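Local coordinates for protein thymine dioxygenase (PDB 5C3Q) that probably oxidises the methyl group of thymine as an iron- and 2-oxoglutarate-dependent dioxygenase, here holding nickel, 2-oxoglutarate and thymine, at residues A[119-130]-A[186-197]. Sequence-based numbering, arbitrary orientation.
Sequences IKESYEIGREDE and VGDNILRLLHYP. With AKG (2-oxoglutaric acid), chain F; TDR (thymine), chain G; EDO (1,2-ethanediol), chain I.
Arg192 and Glu124 form a salt bridge beside the bound 2-oxoglutarate and thymine. Arg192 NE donates to Glu124 OE1 at 2.8 Å, meeting the oxygen from above the carboxylate plane, and NH2 adds a weak bond to the same atom. With CG anti to the backbone N (chi1 -179°) and a bend at chi3, the Arg192 chain delivers NH1 to AKG O2 at 2.9 Å. Thymine C6 lies over one guanidinium face. A 1,2-ethanediol, probably from crystallisation, bridges Glu124 OE2 and Arg192 NH2. Nearby, a water joins Lys120 NZ, Tyr196 OH and AKG O2, and Tyr196 OH also bonds AKG O4.

Strands 121-125 and 190-196 are antiparallel neighbours in the larger sheet of the double-stranded beta-helix core. Ser122, Glu124, Arg192 and Leu194 face the substrates. Tyr123, Ile125, Leu191 and Leu193 form the other face; Met151 of helix 147-173 touches Ile125 and Leu193. His195 is on this face too. His195 ND1 gives a 2.6 Å bond to the anti lone pair of Glu121 OE2, while Glu121 OE1 is held by Lys78 and Tyr92.

Past the strand, Arg127 grips Asp188 side-on. Arg127 NE and NH2 both reach Asp188 OD1, at 2.7 and 3.2 Å, close to the guanidinium plane. Arg127 NH1 bonds Asp129 OD1 at 3.1 Å, from above the carboxylate plane. Val186 CG1 and Glu130 CA cover opposite faces of the guanidinium. With an alanine here, Asp188 and Asp129 would probably lose the cation they share, and Val186 CG1 the flat group packed on it. A water links Asp188 OD1 to Glu130 OE1, which also pairs with Arg90.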
ATOM      1  N   ILE A 119     -13.972  -9.312  -2.605  1.00 32.20           N
ATOM      2  CA  ILE A 119     -14.049 -10.326  -1.557  1.00 31.84           C
ATOM      3  C   ILE A 119     -12.860 -10.135  -0.616  1.00 30.65           C
ATOM      4  O   ILE A 119     -11.845 -10.822  -0.722  1.00 29.74           O
ATOM      5  CB  ILE A 119     -14.075 -11.757  -2.129  1.00 32.39           C
ATOM      6  CG1 ILE A 119     -15.171 -11.896  -3.190  1.00 33.37           C
ATOM      7  CG2 ILE A 119     -14.317 -12.764  -1.013  1.00 32.84           C
ATOM      8  CD1 ILE A 119     -15.058 -13.153  -4.029  1.00 33.94           C
ATOM      9  N   LYS A 120     -12.999  -9.181   0.297  1.00 30.21           N
ATOM     10  CA  LYS A 120     -11.923  -8.813   1.208  1.00 29.48           C
ATOM     11  C   LYS A 120     -12.485  -8.163   2.467  1.00 28.70           C
ATOM     12  O   LYS A 120     -13.624  -7.711   2.486  1.00 28.88           O
ATOM     13  CB  LYS A 120     -10.951  -7.846   0.515  1.00 29.78           C
ATOM     14  CG  LYS A 120     -11.522  -6.457   0.236  1.00 30.60           C
ATOM     15  CD  LYS A 120     -10.479  -5.522  -0.359  1.00 31.17           C
ATOM     16  CE  LYS A 120     -11.030  -4.116  -0.531  1.00 32.32           C
ATOM     17  NZ  LYS A 120      -9.970  -3.158  -0.960  1.00 33.01           N
ATOM     18  N   GLU A 121     -11.683  -8.135   3.523  1.00 27.61           N
ATOM     19  CA  GLU A 121     -11.981  -7.309   4.686  1.00 27.15           C
ATOM     20  C   GLU A 121     -10.690  -6.647   5.141  1.00 25.74           C
ATOM     21  O   GLU A 121      -9.596  -7.134   4.847  1.00 25.26           O
ATOM     22  CB  GLU A 121     -12.636  -8.121   5.816  1.00 28.36           C
ATOM     23  CG  GLU A 121     -11.888  -9.375   6.226  1.00 29.11           C
ATOM     24  CD  GLU A 121     -12.603 -10.186   7.296  1.00 30.20           C
ATOM     25  OE1 GLU A 121     -13.481  -9.651   8.008  1.00 30.83           O
ATOM     26  OE2 GLU A 121     -12.264 -11.377   7.446  1.00 30.59           O
ATOM     27  N   SER A 122     -10.820  -5.522   5.830  1.00 24.76           N
ATOM     28  CA  SER A 122      -9.655  -4.756   6.246  1.00 23.91           C
ATOM     29  C   SER A 122      -9.845  -4.117   7.613  1.00 23.98           C
ATOM     30  O   SER A 122     -10.967  -3.895   8.068  1.00 23.80           O
ATOM     31  CB  SER A 122      -9.325  -3.682   5.207  1.00 23.39           C
ATOM     32  OG  SER A 122     -10.360  -2.724   5.112  1.00 23.87           O
ATOM     33  N   TYR A 123      -8.722  -3.843   8.263  1.00 23.78           N
ATOM     34  CA  TYR A 123      -8.705  -3.122   9.517  1.00 23.91           C
ATOM     35  C   TYR A 123      -7.548  -2.130   9.476  1.00 23.42           C
ATOM     36  O   TYR A 123      -6.389  -2.518   9.291  1.00 23.23           O
ATOM     37  CB  TYR A 123      -8.550  -4.092  10.684  1.00 24.74           C
ATOM     38  CG  TYR A 123      -8.521  -3.407  12.028  1.00 25.14           C
ATOM     39  CD1 TYR A 123      -9.689  -2.918  12.608  1.00 25.62           C
ATOM     40  CD2 TYR A 123      -7.325  -3.243  12.718  1.00 25.12           C
ATOM     41  CE1 TYR A 123      -9.665  -2.287  13.840  1.00 26.19           C
ATOM     42  CE2 TYR A 123      -7.293  -2.613  13.947  1.00 25.78           C
ATOM     43  CZ  TYR A 123      -8.462  -2.137  14.505  1.00 26.19           C
ATOM     44  OH  TYR A 123      -8.420  -1.509  15.728  1.00 27.24           O
ATOM     45  N   GLU A 124      -7.868  -0.853   9.656  1.00 23.58           N
ATOM     46  CA  GLU A 124      -6.889   0.218   9.508  1.00 23.64           C
ATOM     47  C   GLU A 124      -6.541   0.915  10.826  1.00 24.04           C
ATOM     48  O   GLU A 124      -7.418   1.270  11.622  1.00 23.37           O
ATOM     49  CB  GLU A 124      -7.382   1.209   8.466  1.00 23.93           C
ATOM     50  CG  GLU A 124      -7.282   0.623   7.063  1.00 23.93           C
ATOM     51  CD  GLU A 124      -8.100   1.365   6.034  1.00 24.45           C
ATOM     52  OE1 GLU A 124      -7.574   1.603   4.921  1.00 24.76           O
ATOM     53  OE2 GLU A 124      -9.268   1.694   6.323  1.00 25.40           O
ATOM     54  N   ILE A 125      -5.240   1.095  11.025  1.00 24.08           N
ATOM     55  CA  ILE A 125      -4.666   1.665  12.232  1.00 25.07           C
ATOM     56  C   ILE A 125      -3.842   2.886  11.835  1.00 24.88           C
ATOM     57  O   ILE A 125      -3.004   2.795  10.939  1.00 23.84           O
ATOM     58  CB  ILE A 125      -3.739   0.635  12.920  1.00 25.63           C
ATOM     59  CG1 ILE A 125      -4.547  -0.563  13.426  1.00 26.77           C
ATOM     60  CG2 ILE A 125      -2.968   1.267  14.068  1.00 26.36           C
ATOM     61  CD1 ILE A 125      -3.740  -1.845  13.509  1.00 27.09           C
ATOM     62  N   GLY A 126      -4.091   4.018  12.493  1.00 25.43           N
ATOM     63  CA  GLY A 126      -3.298   5.237  12.294  1.00 25.76           C
ATOM     64  C   GLY A 126      -2.346   5.417  13.456  1.00 26.90           C
ATOM     65  O   GLY A 126      -2.297   4.573  14.351  1.00 27.38           O
ATOM     66  N   ARG A 127      -1.585   6.508  13.463  1.00 27.79           N
ATOM     67  CA  ARG A 127      -0.713   6.780  14.602  1.00 29.22           C
ATOM     68  C   ARG A 127      -1.559   7.069  15.841  1.00 30.01           C
ATOM     69  O   ARG A 127      -2.588   7.735  15.761  1.00 29.52           O
ATOM     70  CB  ARG A 127       0.282   7.911  14.331  1.00 29.62           C
ATOM     71  CG  ARG A 127      -0.316   9.284  14.114  1.00 30.24           C
ATOM     72  CD  ARG A 127       0.786  10.328  14.112  1.00 30.87           C
ATOM     73  NE  ARG A 127       0.281  11.629  13.683  1.00 31.27           N
ATOM     74  CZ  ARG A 127       0.036  12.669  14.478  1.00 32.12           C
ATOM     75  NH1 ARG A 127       0.251  12.607  15.787  1.00 33.01           N
ATOM     76  NH2 ARG A 127      -0.423  13.796  13.946  1.00 32.72           N
ATOM     77  N   GLU A 128      -1.104   6.548  16.974  1.00 31.61           N
ATOM     78  CA  GLU A 128      -1.854   6.573  18.225  1.00 33.28           C
ATOM     79  C   GLU A 128      -2.232   7.959  18.722  1.00 33.80           C
ATOM     80  O   GLU A 128      -3.315   8.143  19.278  1.00 35.20           O
ATOM     81  CB  GLU A 128      -1.047   5.878  19.324  1.00 35.04           C
ATOM     82  CG  GLU A 128      -1.125   4.366  19.283  1.00 36.02           C
ATOM     83  CD  GLU A 128      -2.383   3.834  19.944  1.00 37.11           C
ATOM     84  OE1 GLU A 128      -3.484   4.010  19.377  1.00 37.41           O
ATOM     85  OE2 GLU A 128      -2.268   3.220  21.028  1.00 38.86           O
ATOM     86  N   ASP A 129      -1.337   8.922  18.543  1.00 33.30           N
ATOM     87  CA  ASP A 129      -1.460  10.215  19.217  1.00 33.55           C
ATOM     88  C   ASP A 129      -1.886  11.354  18.289  1.00 32.56           C
ATOM     89  O   ASP A 129      -1.569  12.516  18.545  1.00 32.51           O
ATOM     90  CB  ASP A 129      -0.145  10.559  19.934  1.00 34.54           C
ATOM     91  CG  ASP A 129       1.024  10.740  18.979  1.00 34.63           C
ATOM     92  OD1 ASP A 129       0.942  10.295  17.811  1.00 34.24           O
ATOM     93  OD2 ASP A 129       2.036  11.333  19.406  1.00 35.93           O
ATOM     94  N   GLU A 130      -2.607  11.031  17.217  1.00 31.51           N
ATOM     95  CA  GLU A 130      -3.150  12.074  16.355  1.00 31.31           C
ATOM     96  C   GLU A 130      -4.345  12.714  17.051  1.00 31.47           C
ATOM     97  O   GLU A 130      -5.319  12.022  17.349  1.00 30.82           O
ATOM     98  CB  GLU A 130      -3.575  11.532  14.996  1.00 31.00           C
ATOM     99  CG  GLU A 130      -4.061  12.642  14.078  1.00 31.52           C
ATOM    100  CD  GLU A 130      -4.295  12.193  12.656  1.00 30.92           C
ATOM    101  OE1 GLU A 130      -4.337  10.975  12.402  1.00 30.73           O
ATOM    102  OE2 GLU A 130      -4.449  13.077  11.791  1.00 32.20           O
ATOM    103  N   VAL A 186       6.327  13.062  11.106  1.00 27.33           N
ATOM    104  CA  VAL A 186       5.168  12.929  12.001  1.00 26.97           C
ATOM    105  C   VAL A 186       4.602  11.500  11.990  1.00 25.87           C
ATOM    106  O   VAL A 186       4.084  11.020  13.001  1.00 26.35           O
ATOM    107  CB  VAL A 186       4.069  13.960  11.653  1.00 27.15           C
ATOM    108  CG1 VAL A 186       2.792  13.710  12.445  1.00 27.59           C
ATOM    109  CG2 VAL A 186       4.577  15.371  11.915  1.00 27.81           C
ATOM    110  N   GLY A 187       4.708  10.819  10.854  1.00 24.43           N
ATOM    111  CA  GLY A 187       4.213   9.453  10.739  1.00 23.54           C
ATOM    112  C   GLY A 187       2.702   9.393  10.595  1.00 22.94           C
ATOM    113  O   GLY A 187       2.048   8.562  11.224  1.00 23.19           O
ATOM    114  N   ASP A 188       2.155  10.269   9.754  1.00 22.39           N
ATOM    115  CA  ASP A 188       0.721  10.299   9.464  1.00 22.00           C
ATOM    116  C   ASP A 188       0.372   9.189   8.471  1.00 21.24           C
ATOM    117  O   ASP A 188      -0.165   9.439   7.399  1.00 20.50           O
ATOM    118  CB  ASP A 188       0.317  11.670   8.902  1.00 21.89           C
ATOM    119  CG  ASP A 188       0.301  12.756   9.957  1.00 22.16           C
ATOM    120  OD1 ASP A 188      -0.108  12.479  11.101  1.00 22.76           O
ATOM    121  OD2 ASP A 188       0.692  13.894   9.641  1.00 22.22           O
ATOM    122  N   ASN A 189       0.665   7.957   8.870  1.00 21.14           N
ATOM    123  CA  ASN A 189       0.557   6.795   8.008  1.00 20.78           C
ATOM    124  C   ASN A 189      -0.629   5.926   8.415  1.00 20.90           C
ATOM    125  O   ASN A 189      -1.186   6.094   9.505  1.00 21.35           O
ATOM    126  CB  ASN A 189       1.862   6.005   8.097  1.00 20.85           C
ATOM    127  CG  ASN A 189       3.076   6.858   7.769  1.00 20.87           C
ATOM    128  OD1 ASN A 189       3.016   7.731   6.899  1.00 20.73           O
ATOM    129  ND2 ASN A 189       4.177   6.625   8.472  1.00 20.99           N
ATOM    130  N   ILE A 190      -1.026   5.011   7.536  1.00 20.35           N
ATOM    131  CA  ILE A 190      -2.129   4.098   7.822  1.00 20.46           C
ATOM    132  C   ILE A 190      -1.668   2.659   7.629  1.00 20.60           C
ATOM    133  O   ILE A 190      -1.185   2.280   6.558  1.00 20.27           O
ATOM    134  CB  ILE A 190      -3.366   4.391   6.946  1.00 20.46           C
ATOM    135  CG1 ILE A 190      -3.955   5.769   7.282  1.00 20.85           C
ATOM    136  CG2 ILE A 190      -4.427   3.307   7.103  1.00 20.76           C
ATOM    137  CD1 ILE A 190      -4.619   5.875   8.642  1.00 21.60           C
ATOM    138  N   LEU A 191      -1.806   1.870   8.689  1.00 20.67           N
ATOM    139  CA  LEU A 191      -1.492   0.450   8.659  1.00 20.84           C
ATOM    140  C   LEU A 191      -2.776  -0.303   8.324  1.00 20.62           C
ATOM    141  O   LEU A 191      -3.687  -0.385   9.151  1.00 20.53           O
ATOM    142  CB  LEU A 191      -0.919   0.019  10.014  1.00 21.79           C
ATOM    143  CG  LEU A 191      -0.704  -1.460  10.329  1.00 22.36           C
ATOM    144  CD1 LEU A 191       0.229  -2.109   9.326  1.00 22.39           C
ATOM    145  CD2 LEU A 191      -0.152  -1.599  11.740  1.00 23.15           C
ATOM    146  N   ARG A 192      -2.854  -0.821   7.100  1.00 19.95           N
ATOM    147  CA  ARG A 192      -4.024  -1.567   6.642  1.00 20.48           C
ATOM    148  C   ARG A 192      -3.763  -3.073   6.663  1.00 20.53           C
ATOM    149  O   ARG A 192      -3.000  -3.597   5.846  1.00 20.28           O
ATOM    150  CB  ARG A 192      -4.424  -1.127   5.232  1.00 20.56           C
ATOM    151  CG  ARG A 192      -5.649  -1.847   4.685  1.00 20.87           C
ATOM    152  CD  ARG A 192      -5.928  -1.488   3.237  1.00 20.82           C
ATOM    153  NE  ARG A 192      -6.977  -0.485   3.103  1.00 21.24           N
ATOM    154  CZ  ARG A 192      -7.480  -0.060   1.947  1.00 21.42           C
ATOM    155  NH1 ARG A 192      -7.029  -0.536   0.789  1.00 21.41           N
ATOM    156  NH2 ARG A 192      -8.444   0.855   1.949  1.00 21.70           N
ATOM    157  N   LEU A 193      -4.403  -3.755   7.607  1.00 20.86           N
ATOM    158  CA  LEU A 193      -4.417  -5.211   7.654  1.00 21.33           C
ATOM    159  C   LEU A 193      -5.483  -5.699   6.680  1.00 21.54           C
ATOM    160  O   LEU A 193      -6.606  -5.194   6.694  1.00 21.79           O
ATOM    161  CB  LEU A 193      -4.751  -5.700   9.068  1.00 22.00           C
ATOM    162  CG  LEU A 193      -3.894  -5.135  10.204  1.00 21.93           C
ATOM    163  CD1 LEU A 193      -4.325  -5.746  11.524  1.00 23.01           C
ATOM    164  CD2 LEU A 193      -2.412  -5.381   9.963  1.00 21.91           C
ATOM    165  N   LEU A 194      -5.127  -6.668   5.839  1.00 21.63           N
ATOM    166  CA  LEU A 194      -6.041  -7.206   4.832  1.00 21.74           C
ATOM    167  C   LEU A 194      -6.194  -8.714   4.959  1.00 22.46           C
ATOM    168  O   LEU A 194      -5.216  -9.442   5.130  1.00 22.30           O
ATOM    169  CB  LEU A 194      -5.549  -6.871   3.425  1.00 21.29           C
ATOM    170  CG  LEU A 194      -5.739  -5.418   2.984  1.00 20.86           C
ATOM    171  CD1 LEU A 194      -4.712  -5.019   1.931  1.00 20.48           C
ATOM    172  CD2 LEU A 194      -7.154  -5.209   2.472  1.00 21.28           C
ATOM    173  N   HIS A 195      -7.437  -9.168   4.860  1.00 23.04           N
ATOM    174  CA  HIS A 195      -7.748 -10.581   4.801  1.00 24.14           C
ATOM    175  C   HIS A 195      -8.699 -10.820   3.634  1.00 24.04           C
ATOM    176  O   HIS A 195      -9.778 -10.233   3.567  1.00 23.60           O
ATOM    177  CB  HIS A 195      -8.365 -11.046   6.122  1.00 25.38           C
ATOM    178  CG  HIS A 195      -8.972 -12.410   6.058  1.00 26.55           C
ATOM    179  ND1 HIS A 195     -10.275 -12.659   6.426  1.00 27.71           N
ATOM    180  CD2 HIS A 195      -8.459 -13.598   5.660  1.00 27.22           C
ATOM    181  CE1 HIS A 195     -10.538 -13.943   6.265  1.00 28.43           C
ATOM    182  NE2 HIS A 195      -9.453 -14.535   5.799  1.00 28.36           N
ATOM    183  N   TYR A 196      -8.272 -11.665   2.702  1.00 24.18           N
ATOM    184  CA  TYR A 196      -9.098 -12.057   1.572  1.00 24.41           C
ATOM    185  C   TYR A 196      -9.568 -13.483   1.849  1.00 25.43           C
ATOM    186  O   TYR A 196      -8.781 -14.419   1.729  1.00 25.84           O
ATOM    187  CB  TYR A 196      -8.291 -11.997   0.273  1.00 24.06           C
ATOM    188  CG  TYR A 196      -7.691 -10.641  -0.037  1.00 23.21           C
ATOM    189  CD1 TYR A 196      -6.433 -10.281   0.442  1.00 22.88           C
ATOM    190  CD2 TYR A 196      -8.378  -9.719  -0.818  1.00 23.06           C
ATOM    191  CE1 TYR A 196      -5.885  -9.035   0.158  1.00 22.39           C
ATOM    192  CE2 TYR A 196      -7.835  -8.480  -1.114  1.00 22.41           C
ATOM    193  CZ  TYR A 196      -6.590  -8.142  -0.624  1.00 22.04           C
ATOM    194  OH  TYR A 196      -6.060  -6.909  -0.927  1.00 21.57           O
ATOM    195  N   PRO A 197     -10.842 -13.659   2.252  1.00 26.03           N
ATOM    196  CA  PRO A 197     -11.311 -14.992   2.650  1.00 27.38           C
ATOM    197  C   PRO A 197     -11.134 -16.073   1.584  1.00 28.07           C
ATOM    198  O   PRO A 197     -11.099 -15.778   0.385  1.00 27.27           O
ATOM    199  CB  PRO A 197     -12.807 -14.780   2.925  1.00 27.71           C
ATOM    200  CG  PRO A 197     -12.936 -13.335   3.248  1.00 27.01           C
ATOM    201  CD  PRO A 197     -11.890 -12.636   2.427  1.00 26.08           C
TER
HETATM  202  C1  AKG F 402      -4.217  -1.866  -1.205  1.00 26.27           C
HETATM  203  O1  AKG F 402      -4.162  -0.672  -1.603  1.00 24.89           O
HETATM  204  O2  AKG F 402      -4.778  -2.173  -0.134  1.00 25.89           O
HETATM  205  C2  AKG F 402      -3.618  -2.932  -2.024  1.00 26.44           C
HETATM  206  O5  AKG F 402      -3.209  -2.676  -3.153  1.00 25.65           O
HETATM  207  C3  AKG F 402      -3.517  -4.339  -1.466  1.00 26.72           C
HETATM  208  C4  AKG F 402      -2.722  -5.242  -2.405  1.00 26.70           C
HETATM  209  C5  AKG F 402      -2.537  -6.624  -1.825  1.00 26.76           C
HETATM  210  O3  AKG F 402      -1.558  -7.292  -2.218  1.00 26.96           O
HETATM  211  O4  AKG F 402      -3.356  -7.069  -0.992  1.00 26.46           O
HETATM  212  N1  TDR G 403      -6.437   4.095   1.868  1.00 26.24           N
HETATM  213  C2  TDR G 403      -5.350   4.995   2.176  1.00 25.97           C
HETATM  214  O2  TDR G 403      -5.322   5.568   3.248  1.00 26.37           O
HETATM  215  N3  TDR G 403      -4.297   5.210   1.210  1.00 25.99           N
HETATM  216  C4  TDR G 403      -4.318   4.537  -0.049  1.00 25.92           C
HETATM  217  O4  TDR G 403      -3.413   4.740  -0.839  1.00 26.27           O
HETATM  218  C5  TDR G 403      -5.424   3.621  -0.373  1.00 26.40           C
HETATM  219  CM5 TDR G 403      -5.502   2.891  -1.677  1.00 26.61           C
HETATM  220  C6  TDR G 403      -6.487   3.417   0.614  1.00 26.20           C
HETATM  221  C1  EDO I 405     -11.732   1.744   4.408  1.00 42.02           C
HETATM  222  O1  EDO I 405     -10.517   1.209   3.875  1.00 40.80           O
HETATM  223  C2  EDO I 405     -12.908   1.378   3.515  1.00 41.97           C
HETATM  224  O2  EDO I 405     -13.090   2.351   2.482  1.00 43.13           O
HETATM  225  O   HOH W   1     -11.211 -13.534  -1.171  1.00 25.35           O
HETATM  226  O   HOH W   2      -7.088  -3.989  -0.814  1.00 37.80           O
HETATM  227  O   HOH W   3      -2.114   8.199  10.997  1.00 33.42           O
HETATM  228  O   HOH W   4      -0.639  15.387  11.768  1.00 47.53           O
HETATM  229  O   HOH W   5      -2.406  10.762  10.533  1.00 38.52           O